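PDB 7AE5: phenolic acid decarboxylase from Sedimentibacter hydroxybenzoicus, which catalyses the reversible non-oxidative decarboxylation of 4-hydroxybenzoate and 3,4-dihydroxybenzoate with prenylated FMN and manganese, serving the anaerobic detoxification of phenolic compounds. Local coordinates for residues N83-T86 against K87-F90; A342-A345 against M346-H349; A369-L372 against L373-P376; V400-A403 against L404-V408; D459-D462 against G463-E466. All coordinates share one frame; numbering follows the deposited sequence. Where two conformers were deposited one is given.

Contact 1 (N83-T86 against K87-F90)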
loop_
_atom_site.group_PDB
_atom_site.type_symbol
_atom_site.label_atom_id
_atom_site.label_comp_id
_atom_site.label_asym_id
_atom_site.label_seq_id
_atom_site.Cartn_x
_atom_site.Cartn_y
_atom_site.Cartn_z
ATOM N N ASN C 83 43.139 -6.607 15.373
ATOM C CA ASN C 83 41.819 -7.157 15.651
ATOM C C ASN C 83 40.801 -6.091 16.038
ATOM O O ASN C 83 39.677 -6.441 16.413
ATOM C CB ASN C 83 41.905 -8.212 16.755
ATOM C CG ASN C 83 42.733 -9.416 16.347
ATOM O OD1 ASN C 83 43.584 -9.885 17.104
ATOM N ND2 ASN C 83 42.491 -9.920 15.142
ATOM N N THR C 84 41.168 -4.813 15.955
ATOM C CA THR C 84 40.265 -3.734 16.332
ATOM C C THR C 84 38.954 -3.836 15.565
ATOM O O THR C 84 38.945 -3.940 14.335
ATOM C CB THR C 84 40.925 -2.379 16.070
ATOM O OG1 THR C 84 42.159 -2.299 16.795
ATOM C CG2 THR C 84 40.013 -1.247 16.505
ATOM N N SER C 85 37.847 -3.821 16.304
ATOM C CA SER C 85 36.531 -3.915 15.694
ATOM C C SER C 85 36.313 -2.770 14.711
ATOM O O SER C 85 36.942 -1.711 14.795
ATOM C CB SER C 85 35.441 -3.895 16.765
ATOM O OG SER C 85 35.074 -2.564 17.082
ATOM N N THR C 86 35.402 -2.999 13.762
ATOM C CA THR C 86 35.131 -1.993 12.741
ATOM C C THR C 86 34.553 -0.724 13.357
ATOM O O THR C 86 34.886 0.388 12.933
ATOM C CB THR C 86 34.187 -2.566 11.683
ATOM O OG1 THR C 86 34.775 -3.738 11.107
ATOM C CG2 THR C 86 33.937 -1.548 10.583
ATOM N N LYS C 87 33.693 -0.873 14.367
ATOM C CA LYS C 87 33.134 0.292 15.047
ATOM C C LYS C 87 34.234 1.136 15.680
ATOM O O LYS C 87 34.226 2.368 15.574
ATOM C CB LYS C 87 32.123 -0.156 16.102
ATOM C CG LYS C 87 31.652 0.949 17.036
ATOM C CD LYS C 87 30.637 0.418 18.039
ATOM C CE LYS C 87 29.546 1.438 18.341
ATOM N NZ LYS C 87 28.905 1.202 19.680
ATOM N N ASP C 88 35.196 0.487 16.342
ATOM C CA ASP C 88 36.283 1.233 16.971
ATOM C C ASP C 88 37.191 1.870 15.927
ATOM O O ASP C 88 37.716 2.968 16.144
ATOM C CB ASP C 88 37.081 0.321 17.901
ATOM C CG ASP C 88 36.431 0.169 19.262
ATOM O OD1 ASP C 88 36.776 -0.791 19.983
ATOM O OD2 ASP C 88 35.573 1.006 19.613
ATOM N N GLN C 89 37.395 1.196 14.792
ATOM C CA GLN C 89 38.108 1.827 13.684
ATOM C C GLN C 89 37.347 3.040 13.172
ATOM O O GLN C 89 37.951 4.041 12.768
ATOM C CB GLN C 89 38.331 0.824 12.549
ATOM C CG GLN C 89 39.206 -0.369 12.898
ATOM C CD GLN C 89 39.639 -1.148 11.666
ATOM O OE1 GLN C 89 40.061 -0.566 10.667
ATOM N NE2 GLN C 89 39.531 -2.470 11.732
ATOM N N PHE C 90 36.014 2.966 13.182
ATOM C CA PHE C 90 35.194 4.088 12.737
ATOM C C PHE C 90 35.352 5.289 13.663
ATOM O O PHE C 90 35.419 6.433 13.198
ATOM C CB PHE C 90 33.733 3.642 12.646
ATOM C CG PHE C 90 32.743 4.773 12.568
ATOM C CD1 PHE C 90 32.389 5.313 11.343
ATOM C CD2 PHE C 90 32.137 5.265 13.714
ATOM C CE1 PHE C 90 31.473 6.343 11.265
ATOM C CE2 PHE C 90 31.221 6.296 13.641
ATOM C CZ PHE C 90 30.887 6.835 12.414
HETATM O O HOH W 1 38.142 -3.200 19.140
#
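The side-chain amide of Gln-89 reaches back past the start of its helix to the backbone of Thr-84: NE2 donates to Thr-84 O over 3.0 Å. The bond is straight, with an N-H...O angle of 166°, and the acceptor lies in the plane of the Gln-89 amide. Trp-71 O takes a second bond from NE2 and His-74 ND1 meets OE1, so the amide joins this turn to helix 71-77. An alanine in place of Gln-89 would probably leave Thr-84 O without this donor and His-74 ND1 without its mate. One residue on, Ser-85 OG accepts from Asp-88 N at 3.1 Å. Its hydroxyl sits between the backbone N and the carbonyl carbon (chi1 87°), a setting that turns it to the first helical turn. The return link is made through water, which accepts from Ser-85 N and donates to Asp-88 OD1 at 2.9 Å from that oxygen. Backbone bonds Gln-89 N to Ser-85 O and Phe-90 N to Thr-86 O begin the helical ladder. Outside these bonds, the methyl CG2 of Thr-84 packs on Asp-88 CB at 3.6 Å and on Gln-89 CG at 3.8 Å. Ser-85 is thus the N-cap of helix 86-96, and with Asp-88 answering through water the pair forms a water-mediated variant of the capping box.

Contact 2 (A342-A345 against M346-H349); sequences AVNA and MYTH
Near the end of strand 340-347, which forms a beta hairpin with strand 352-357, the amide of Asn-344 folds forward along the chain onto Met-346 and Tyr-347. OD1 accepts from Met-346 N at 3.3 Å. The same oxygen lies 3.1 Å from Met-346 CG, so the CG methylene of the methionine lies close against it. On the other branch, ND2 donates to Tyr-347 OH over 3.1 Å in a nearly straight bond of 169°, the hydroxyl lying in the amide plane. With CG anti to the backbone N (chi1 170°), the amide reaches the tyrosine ring with the two planes 54° apart, and ND2 comes within 3.4 Å of Tyr-347 CE2. Met-346 CB stands over the centre of the tyrosine ring. Pro-394 O takes a second bond from ND2, while Tyr-347 packs on Met-401 of the second subunit. A leucine replacing Asn-344 would probably deprive Met-346 N and Tyr-347 OH of their partners and free the phenol to shift at the subunit boundary. The bond from OD1 to the backbone N two residues later is the mark of an Asx turn, here made where the strand runs out toward the hairpin loop.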
loop_
_atom_site.group_PDB
_atom_site.type_symbol
_atom_site.label_atom_id
_atom_site.label_comp_id
_atom_site.label_asym_id
_atom_site.label_seq_id
_atom_site.Cartn_x
_atom_site.Cartn_y
_atom_site.Cartn_z
ATOM N N ALA C 342 26.510 6.223 15.619
ATOM C CA ALA C 342 27.404 5.804 14.549
ATOM C C ALA C 342 26.612 5.632 13.261
ATOM O O ALA C 342 25.406 5.372 13.287
ATOM C CB ALA C 342 28.128 4.499 14.900
ATOM N N VAL C 343 27.310 5.776 12.137
ATOM C CA VAL C 343 26.739 5.573 10.809
ATOM C C VAL C 343 27.593 4.541 10.084
ATOM O O VAL C 343 28.810 4.720 9.947
ATOM C CB VAL C 343 26.663 6.881 10.006
ATOM C CG1 VAL C 343 26.198 6.600 8.582
ATOM C CG2 VAL C 343 25.730 7.867 10.689
ATOM N N ASN C 344 26.956 3.464 9.631
ATOM C CA ASN C 344 27.597 2.424 8.830
ATOM C C ASN C 344 27.053 2.562 7.411
ATOM O O ASN C 344 25.967 2.063 7.100
ATOM C CB ASN C 344 27.326 1.040 9.423
ATOM C CG ASN C 344 27.765 -0.099 8.511
ATOM O OD1 ASN C 344 28.399 0.114 7.478
ATOM N ND2 ASN C 344 27.434 -1.325 8.904
ATOM N N ALA C 345 27.812 3.242 6.553
ATOM C CA ALA C 345 27.437 3.469 5.160
ATOM C C ALA C 345 28.407 2.774 4.208
ATOM O O ALA C 345 28.801 3.330 3.181
ATOM C CB ALA C 345 27.370 4.964 4.857
ATOM N N MET C 346 28.788 1.541 4.534
ATOM C CA MET C 346 29.880 0.844 3.864
ATOM C C MET C 346 29.451 0.020 2.656
ATOM O O MET C 346 30.301 -0.640 2.050
ATOM C CB MET C 346 30.588 -0.088 4.855
ATOM C CG MET C 346 31.135 0.578 6.101
ATOM S SD MET C 346 32.053 -0.596 7.122
ATOM C CE MET C 346 31.217 -2.133 6.724
ATOM N N TYR C 347 28.177 0.031 2.286
ATOM C CA TYR C 347 27.636 -0.970 1.373
ATOM C C TYR C 347 27.278 -0.328 0.039
ATOM O O TYR C 347 26.296 0.416 -0.060
ATOM C CB TYR C 347 26.441 -1.660 2.022
ATOM C CG TYR C 347 26.814 -2.223 3.374
ATOM C CD1 TYR C 347 27.819 -3.174 3.492
ATOM C CD2 TYR C 347 26.191 -1.783 4.532
ATOM C CE1 TYR C 347 28.180 -3.683 4.724
ATOM C CE2 TYR C 347 26.546 -2.287 5.769
ATOM C CZ TYR C 347 27.540 -3.236 5.858
ATOM O OH TYR C 347 27.897 -3.738 7.087
ATOM N N THR C 348 28.081 -0.632 -0.980
ATOM C CA THR C 348 27.912 -0.117 -2.338
ATOM C C THR C 348 27.859 1.411 -2.337
ATOM O O THR C 348 26.883 2.033 -2.761
ATOM C CB THR C 348 26.670 -0.719 -3.000
ATOM O OG1 THR C 348 26.535 -2.087 -2.598
ATOM C CG2 THR C 348 26.801 -0.658 -4.516
ATOM N N HIS C 349 28.945 2.004 -1.840
ATOM C CA HIS C 349 29.091 3.458 -1.741
ATOM C C HIS C 349 27.896 4.098 -1.042
ATOM O O HIS C 349 27.371 5.124 -1.475
ATOM C CB HIS C 349 29.312 4.090 -3.113
ATOM C CG HIS C 349 30.149 5.330 -3.073
ATOM N ND1 HIS C 349 30.539 6.004 -4.211
ATOM C CD2 HIS C 349 30.678 6.016 -2.031
ATOM C CE1 HIS C 349 31.269 7.052 -3.871
ATOM N NE2 HIS C 349 31.367 7.082 -2.554
#

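Contact 3 (A369-L372 against L373-P376)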
loop_
_atom_site.group_PDB
_atom_site.type_symbol
_atom_site.label_atom_id
_atom_site.label_comp_id
_atom_site.label_asym_id
_atom_site.label_seq_id
_atom_site.Cartn_x
_atom_site.Cartn_y
_atom_site.Cartn_z
ATOM N N ALA C 369 16.528 9.024 9.771
ATOM C CA ALA C 369 16.612 8.559 8.392
ATOM C C ALA C 369 16.272 9.675 7.413
ATOM O O ALA C 369 16.934 9.826 6.379
ATOM C CB ALA C 369 15.687 7.362 8.184
ATOM N N PHE C 370 15.237 10.467 7.720
ATOM C CA PHE C 370 14.903 11.614 6.880
ATOM C C PHE C 370 16.096 12.548 6.724
ATOM O O PHE C 370 16.326 13.099 5.641
ATOM C CB PHE C 370 13.716 12.382 7.465
ATOM C CG PHE C 370 12.409 11.639 7.401
ATOM C CD1 PHE C 370 12.188 10.671 6.437
ATOM C CD2 PHE C 370 11.394 11.927 8.299
ATOM C CE1 PHE C 370 10.983 9.994 6.376
ATOM C CE2 PHE C 370 10.187 11.255 8.246
ATOM C CZ PHE C 370 9.981 10.288 7.282
ATOM N N ARG C 371 16.866 12.739 7.798
ATOM C CA ARG C 371 18.031 13.612 7.723
ATOM C C ARG C 371 19.091 13.029 6.796
ATOM O O ARG C 371 19.660 13.743 5.962
ATOM C CB ARG C 371 18.604 13.852 9.120
ATOM C CG ARG C 371 19.612 14.989 9.171
ATOM C CD ARG C 371 19.069 16.232 8.481
ATOM N NE ARG C 371 19.528 17.467 9.106
ATOM C CZ ARG C 371 18.771 18.540 9.306
ATOM N NH1 ARG C 371 17.487 18.552 8.987
ATOM N NH2 ARG C 371 19.318 19.629 9.837
ATOM N N LEU C 372 19.363 11.727 6.921
ATOM C CA LEU C 372 20.319 11.086 6.025
ATOM C C LEU C 372 19.864 11.191 4.578
ATOM O O LEU C 372 20.650 11.537 3.688
ATOM C CB LEU C 372 20.509 9.620 6.406
ATOM C CG LEU C 372 21.478 8.927 5.443
ATOM C CD1 LEU C 372 22.879 8.847 6.040
ATOM C CD2 LEU C 372 20.971 7.554 5.033
ATOM N N LEU C 373 18.591 10.893 4.325
ATOM C CA LEU C 373 18.043 11.011 2.981
ATOM C C LEU C 373 17.952 12.454 2.509
ATOM O O LEU C 373 17.456 12.690 1.402
ATOM C CB LEU C 373 16.666 10.350 2.918
ATOM C CG LEU C 373 16.661 8.842 3.181
ATOM C CD1 LEU C 373 15.246 8.324 3.365
ATOM C CD2 LEU C 373 17.362 8.102 2.056
ATOM N N SER C 374 18.411 13.423 3.302
ATOM C CA SER C 374 18.472 14.808 2.857
ATOM C C SER C 374 19.893 15.370 2.850
ATOM O O SER C 374 20.063 16.590 2.740
ATOM C CB SER C 374 17.548 15.691 3.703
ATOM O OG SER C 374 17.615 15.372 5.081
ATOM N N THR C 375 20.915 14.520 2.966
ATOM C CA THR C 375 22.300 14.952 2.848
ATOM C C THR C 375 22.742 14.917 1.391
ATOM O O THR C 375 22.110 14.260 0.559
ATOM C CB THR C 375 23.200 14.056 3.694
ATOM O OG1 THR C 375 22.930 12.683 3.386
ATOM C CG2 THR C 375 22.942 14.297 5.172
ATOM N N PRO C 376 23.821 15.630 1.038
ATOM C CA PRO C 376 24.281 15.610 -0.363
ATOM C C PRO C 376 24.520 14.216 -0.920
ATOM O O PRO C 376 24.200 13.960 -2.088
ATOM C CB PRO C 376 25.579 16.424 -0.303
ATOM C CG PRO C 376 25.346 17.393 0.797
ATOM C CD PRO C 376 24.530 16.651 1.831
#
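Ser-374 OG lies within hydrogen-bonding range of two backbone carbonyls at once, Phe-370 O at 2.7 Å and Arg-371 O at 2.8 Å; with one proton to give, it can serve only one of them at a time. Its hydroxyl stands between the backbone N and the carbonyl carbon (chi1 42°), which folds it back over the last turn of helix 364-372. On the same turn Leu-373 N closes a straight helical bond to Ala-369 O at 2.8 Å, and Leu-373 CG rests 3.4 Å from that oxygen. The chain then leaves the helix in a type I beta turn from Leu-372 to Thr-375. Leu-372 O is gripped twice there: Thr-375 OG1 donates in the carbonyl plane, on a lone pair, at 2.6 Å, while Thr-375 N approaches from above the plane at 3.1 Å. Thr-375 OG1 in turn accepts from Gly-378 N and so caps the helix that follows. All of this is buried, with Leu-373 set against Ile-439 and Val-385 of the sheet and Thr-375 against helix 323-336. In contrast, Pro-376 is exposed and turned away from residues 369-372, beyond the tight turn. A third subunit also packs here: its Phe-370 ring lies almost parallel to this Phe-370, and its Arg-371 NH1 donates to Ser-374 OG. The hydroxyl can accept from that guanidinium while giving its own proton to one of the two carbonyls, so it probably helps satisfy the helix end and the subunit interface together.

Contact 4 (V400-A403 against L404-V408). With RB (rubidium ion), chain Q.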
loop_
_atom_site.group_PDB
_atom_site.type_symbol
_atom_site.label_atom_id
_atom_site.label_comp_id
_atom_site.label_asym_id
_atom_site.label_seq_id
_atom_site.Cartn_x
_atom_site.Cartn_y
_atom_site.Cartn_z
ATOM N N VAL C 400 22.707 -6.369 13.913
ATOM C CA VAL C 400 21.646 -5.701 13.166
ATOM C C VAL C 400 20.537 -6.686 12.817
ATOM O O VAL C 400 19.349 -6.339 12.849
ATOM C CB VAL C 400 22.228 -5.027 11.912
ATOM C CG1 VAL C 400 21.129 -4.346 11.106
ATOM C CG2 VAL C 400 23.310 -4.029 12.301
ATOM N N MET C 401 20.904 -7.926 12.475
ATOM C CA MET C 401 19.902 -8.954 12.203
ATOM C C MET C 401 19.004 -9.171 13.414
ATOM O O MET C 401 17.776 -9.247 13.286
ATOM C CB MET C 401 20.585 -10.264 11.805
ATOM C CG MET C 401 20.924 -10.392 10.326
ATOM S SD MET C 401 19.587 -9.914 9.217
ATOM C CE MET C 401 18.333 -11.121 9.646
ATOM N N TRP C 402 19.606 -9.276 14.602
ATOM C CA TRP C 402 18.825 -9.407 15.827
ATOM C C TRP C 402 17.844 -8.252 15.976
ATOM O O TRP C 402 16.655 -8.461 16.241
ATOM C CB TRP C 402 19.757 -9.472 17.039
ATOM C CG TRP C 402 19.039 -9.311 18.349
ATOM C CD1 TRP C 402 18.248 -10.234 18.970
ATOM C CD2 TRP C 402 19.032 -8.149 19.187
ATOM N NE1 TRP C 402 17.759 -9.722 20.149
ATOM C CE2 TRP C 402 18.223 -8.443 20.303
ATOM C CE3 TRP C 402 19.633 -6.889 19.103
ATOM C CZ2 TRP C 402 18.000 -7.524 21.327
ATOM C CZ3 TRP C 402 19.411 -5.978 20.121
ATOM C CH2 TRP C 402 18.602 -6.300 21.218
ATOM N N ALA C 403 18.328 -7.022 15.793
ATOM C CA ALA C 403 17.460 -5.857 15.926
ATOM C C ALA C 403 16.341 -5.880 14.894
ATOM O O ALA C 403 15.219 -5.442 15.173
ATOM C CB ALA C 403 18.282 -4.575 15.803
ATOM N N LEU C 404 16.625 -6.390 13.693
ATOM C CA LEU C 404 15.584 -6.479 12.676
ATOM C C LEU C 404 14.513 -7.489 13.066
ATOM O O LEU C 404 13.319 -7.251 12.855
ATOM C CB LEU C 404 16.198 -6.843 11.324
ATOM C CG LEU C 404 17.046 -5.762 10.653
ATOM C CD1 LEU C 404 17.610 -6.267 9.337
ATOM C CD2 LEU C 404 16.228 -4.501 10.440
ATOM N N THR C 405 14.915 -8.617 13.647
ATOM C CA THR C 405 13.961 -9.676 13.944
ATOM C C THR C 405 13.139 -9.422 15.204
ATOM O O THR C 405 12.137 -10.115 15.407
ATOM C CB THR C 405 14.688 -11.019 14.073
ATOM O OG1 THR C 405 15.655 -10.946 15.129
ATOM C CG2 THR C 405 15.385 -11.377 12.769
ATOM N N THR C 406 13.520 -8.461 16.053
ATOM C CA THR C 406 12.816 -8.252 17.315
ATOM C C THR C 406 12.241 -6.852 17.518
ATOM O O THR C 406 11.413 -6.679 18.420
ATOM C CB THR C 406 13.733 -8.585 18.508
ATOM O OG1 THR C 406 14.917 -7.779 18.461
ATOM C CG2 THR C 406 14.123 -10.062 18.498
ATOM N N ARG C 407 12.645 -5.855 16.724
ATOM C CA ARG C 407 12.144 -4.491 16.867
ATOM C C ARG C 407 11.458 -3.960 15.616
ATOM O O ARG C 407 11.013 -2.800 15.615
ATOM C CB ARG C 407 13.284 -3.535 17.250
ATOM C CG ARG C 407 14.276 -4.101 18.248
ATOM C CD ARG C 407 13.718 -4.087 19.659
ATOM N NE ARG C 407 13.941 -5.360 20.336
ATOM C CZ ARG C 407 14.177 -5.485 21.634
ATOM N NH1 ARG C 407 14.380 -6.669 22.188
ATOM N NH2 ARG C 407 14.212 -4.395 22.395
ATOM N N VAL C 408 11.372 -4.756 14.555
ATOM C CA VAL C 408 10.756 -4.344 13.301
ATOM C C VAL C 408 9.405 -5.033 13.190
ATOM O O VAL C 408 9.328 -6.253 12.996
ATOM C CB VAL C 408 11.636 -4.670 12.086
ATOM C CG1 VAL C 408 10.853 -4.470 10.790
ATOM C CG2 VAL C 408 12.876 -3.811 12.089
HETATM RB RB RB Q . 10.763 -0.360 15.652
HETATM O O HOH W 2 9.910 1.800 16.440
#
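Trp-402 has its indole laid across Thr-406, whose OG1 sits over one face, 3.8 Å above the ring plane and offset toward the rim. Farther along the ring, Arg-407 NH1 comes obliquely to within 3.8 Å of Trp-402 CZ2, the guanidinium and ring planes being 48° apart. Arg-407 NE donates to Thr-406 OG1 at 3.2 Å, which links the two partners of the tryptophan; since Arg-407 was modelled in two conformers, these side-chain statements hold for one of them. Beneath the ring, Trp-402 O receives two hydroxyls from opposite faces of its carbonyl plane. Thr-405 OG1 and Thr-406 OG1 each donate at 2.9 Å to Trp-402 O, because both oxygens lie between backbone N and carbonyl carbon (chi1 60° and 58°) and fold back on the preceding turn. The backbone N-H groups of the same threonines make only weak bonds to that oxygen. The next carbonyl, Ala-403 O, accepts from Arg-407 N at 3.0 Å. Elsewhere on the helix, Met-401 SD lies 4.2 Å from Leu-404 CD1, an apolar contact. A second subunit meets this surface: its Pro-280 O accepts from Trp-402 NE1 and its Thr-348 OG1 is bonded to Thr-405 OG1. Arg-407 O binds the rubidium ion at 2.5 Å, alongside a water, Asp-413 OD2, Asp-441 O and Thr-443 O. What results is a helical turn whose threonine hydroxyls fold back onto a main-chain carbonyl, with the chain continuing to a cation site that joins backbone carbonyls with an aspartate carboxylate and water.

Contact 5 (D459-D462 against G463-E466)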
loop_
_atom_site.group_PDB
_atom_site.type_symbol
_atom_site.label_atom_id
_atom_site.label_comp_id
_atom_site.label_asym_id
_atom_site.label_seq_id
_atom_site.Cartn_x
_atom_site.Cartn_y
_atom_site.Cartn_z
ATOM N N ASP C 459 21.368 -6.915 29.903
ATOM C CA ASP C 459 22.495 -5.996 29.936
ATOM C C ASP C 459 23.765 -6.749 30.324
ATOM O O ASP C 459 23.718 -7.652 31.168
ATOM C CB ASP C 459 22.225 -4.856 30.921
ATOM C CG ASP C 459 20.989 -4.055 30.557
ATOM O OD1 ASP C 459 20.548 -4.143 29.391
ATOM O OD2 ASP C 459 20.462 -3.334 31.431
ATOM N N PRO C 460 24.908 -6.414 29.726
ATOM C CA PRO C 460 26.107 -7.215 29.943
ATOM C C PRO C 460 26.531 -7.175 31.403
ATOM O O PRO C 460 26.270 -6.190 32.115
ATOM C CB PRO C 460 27.151 -6.545 29.038
ATOM C CG PRO C 460 26.593 -5.194 28.719
ATOM C CD PRO C 460 25.114 -5.367 28.713
ATOM N N PRO C 461 27.181 -8.231 31.881
ATOM C CA PRO C 461 27.624 -8.249 33.280
ATOM C C PRO C 461 28.734 -7.241 33.531
ATOM O O PRO C 461 29.489 -6.873 32.629
ATOM C CB PRO C 461 28.130 -9.685 33.477
ATOM C CG PRO C 461 27.559 -10.473 32.334
ATOM C CD PRO C 461 27.429 -9.511 31.199
ATOM N N ASP C 462 28.821 -6.795 34.783
ATOM C CA ASP C 462 29.877 -5.871 35.176
ATOM C C ASP C 462 31.243 -6.524 34.998
ATOM O O ASP C 462 31.423 -7.714 35.268
ATOM C CB ASP C 462 29.686 -5.429 36.628
ATOM C CG ASP C 462 28.441 -4.583 36.822
ATOM O OD1 ASP C 462 28.387 -3.465 36.269
ATOM O OD2 ASP C 462 27.516 -5.037 37.529
ATOM N N GLY C 463 32.209 -5.733 34.540
ATOM C CA GLY C 463 33.525 -6.244 34.233
ATOM C C GLY C 463 33.682 -6.805 32.839
ATOM O O GLY C 463 34.709 -7.431 32.553
ATOM N N THR C 464 32.694 -6.602 31.963
ATOM C CA THR C 464 32.774 -7.138 30.607
ATOM C C THR C 464 33.920 -6.504 29.831
ATOM O O THR C 464 34.707 -7.202 29.181
ATOM C CB THR C 464 31.447 -6.920 29.879
ATOM O OG1 THR C 464 30.441 -7.767 30.449
ATOM C CG2 THR C 464 31.592 -7.235 28.395
ATOM N N GLU C 465 34.028 -5.173 29.889
ATOM C CA GLU C 465 35.097 -4.488 29.170
ATOM C C GLU C 465 36.468 -4.921 29.674
ATOM O O GLU C 465 37.387 -5.145 28.878
ATOM C CB GLU C 465 34.929 -2.973 29.299
ATOM N N GLU C 466 36.623 -5.052 30.994
ATOM C CA GLU C 466 37.902 -5.485 31.546
ATOM C C GLU C 466 38.217 -6.922 31.151
ATOM O O GLU C 466 39.381 -7.266 30.914
ATOM C CB GLU C 466 37.897 -5.333 33.066
#
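Pro-460 opens the contact by setting its CB 3.8 Å from Thr-464 OG1. Pro-461 follows with both a ring and a carbonyl contact: its ring atom CD lies 3.6 Å from Thr-464 OG1, and its carbonyl receives that hydroxyl. The Thr-464 OG1 to Pro-461 O separation is short at 2.5 Å, with the donor tilted 18° from the carbonyl plane. Thr-464 brings OG1 there by holding it anti to its own carbonyl carbon (chi1 -70°), beside the backbone N. The Thr-464 N also points to Pro-461 O, but at 3.3 Å the bond is weak. Asp-462 contributes mainly its backbone as the second residue of a type II beta turn from Pro-461 to Thr-464. The third place falls to Gly-463, with phi 86°; a beta carbon here would collide with Asp-462 O, so the positive phi suits a residue without a side chain. Gly-463 is also the N-cap residue, so the turn delivers the chain directly into helix 464-475. The segment comes at the end of the loop after strand 434-441, far from the chain centre, and a second subunit packs against part of it: Arg-39 there, on its helix 33-43, meets Pro-460 and Thr-464, while Tyr-309 meets Pro-461.

Overall arrangement
Going from the N terminus, the five contacts run strictly in series; none nests in or crosses another, and each closes only a local turn of continuous chain. Contact 1 starts helix 86-96 in the N-terminal domain. It touches contact 2 in the C-terminal domain, where Phe-90 CE2 meets Ala-342 CB at 3.8 Å, so the helix packs against strand 340-347. Contact 3 ends helix 364-372 beside the same sheet, its centre 13 Å from that of contact 2, and faces a third subunit. Contact 4 lies on helix 397-407, against strands 384-388 and 434-441 of that sheet. Contacts 2, 4 and 5 all meet the second subunit. Contact 5 begins the C-terminal helix, its nearest atoms about 9 Å from contact 4.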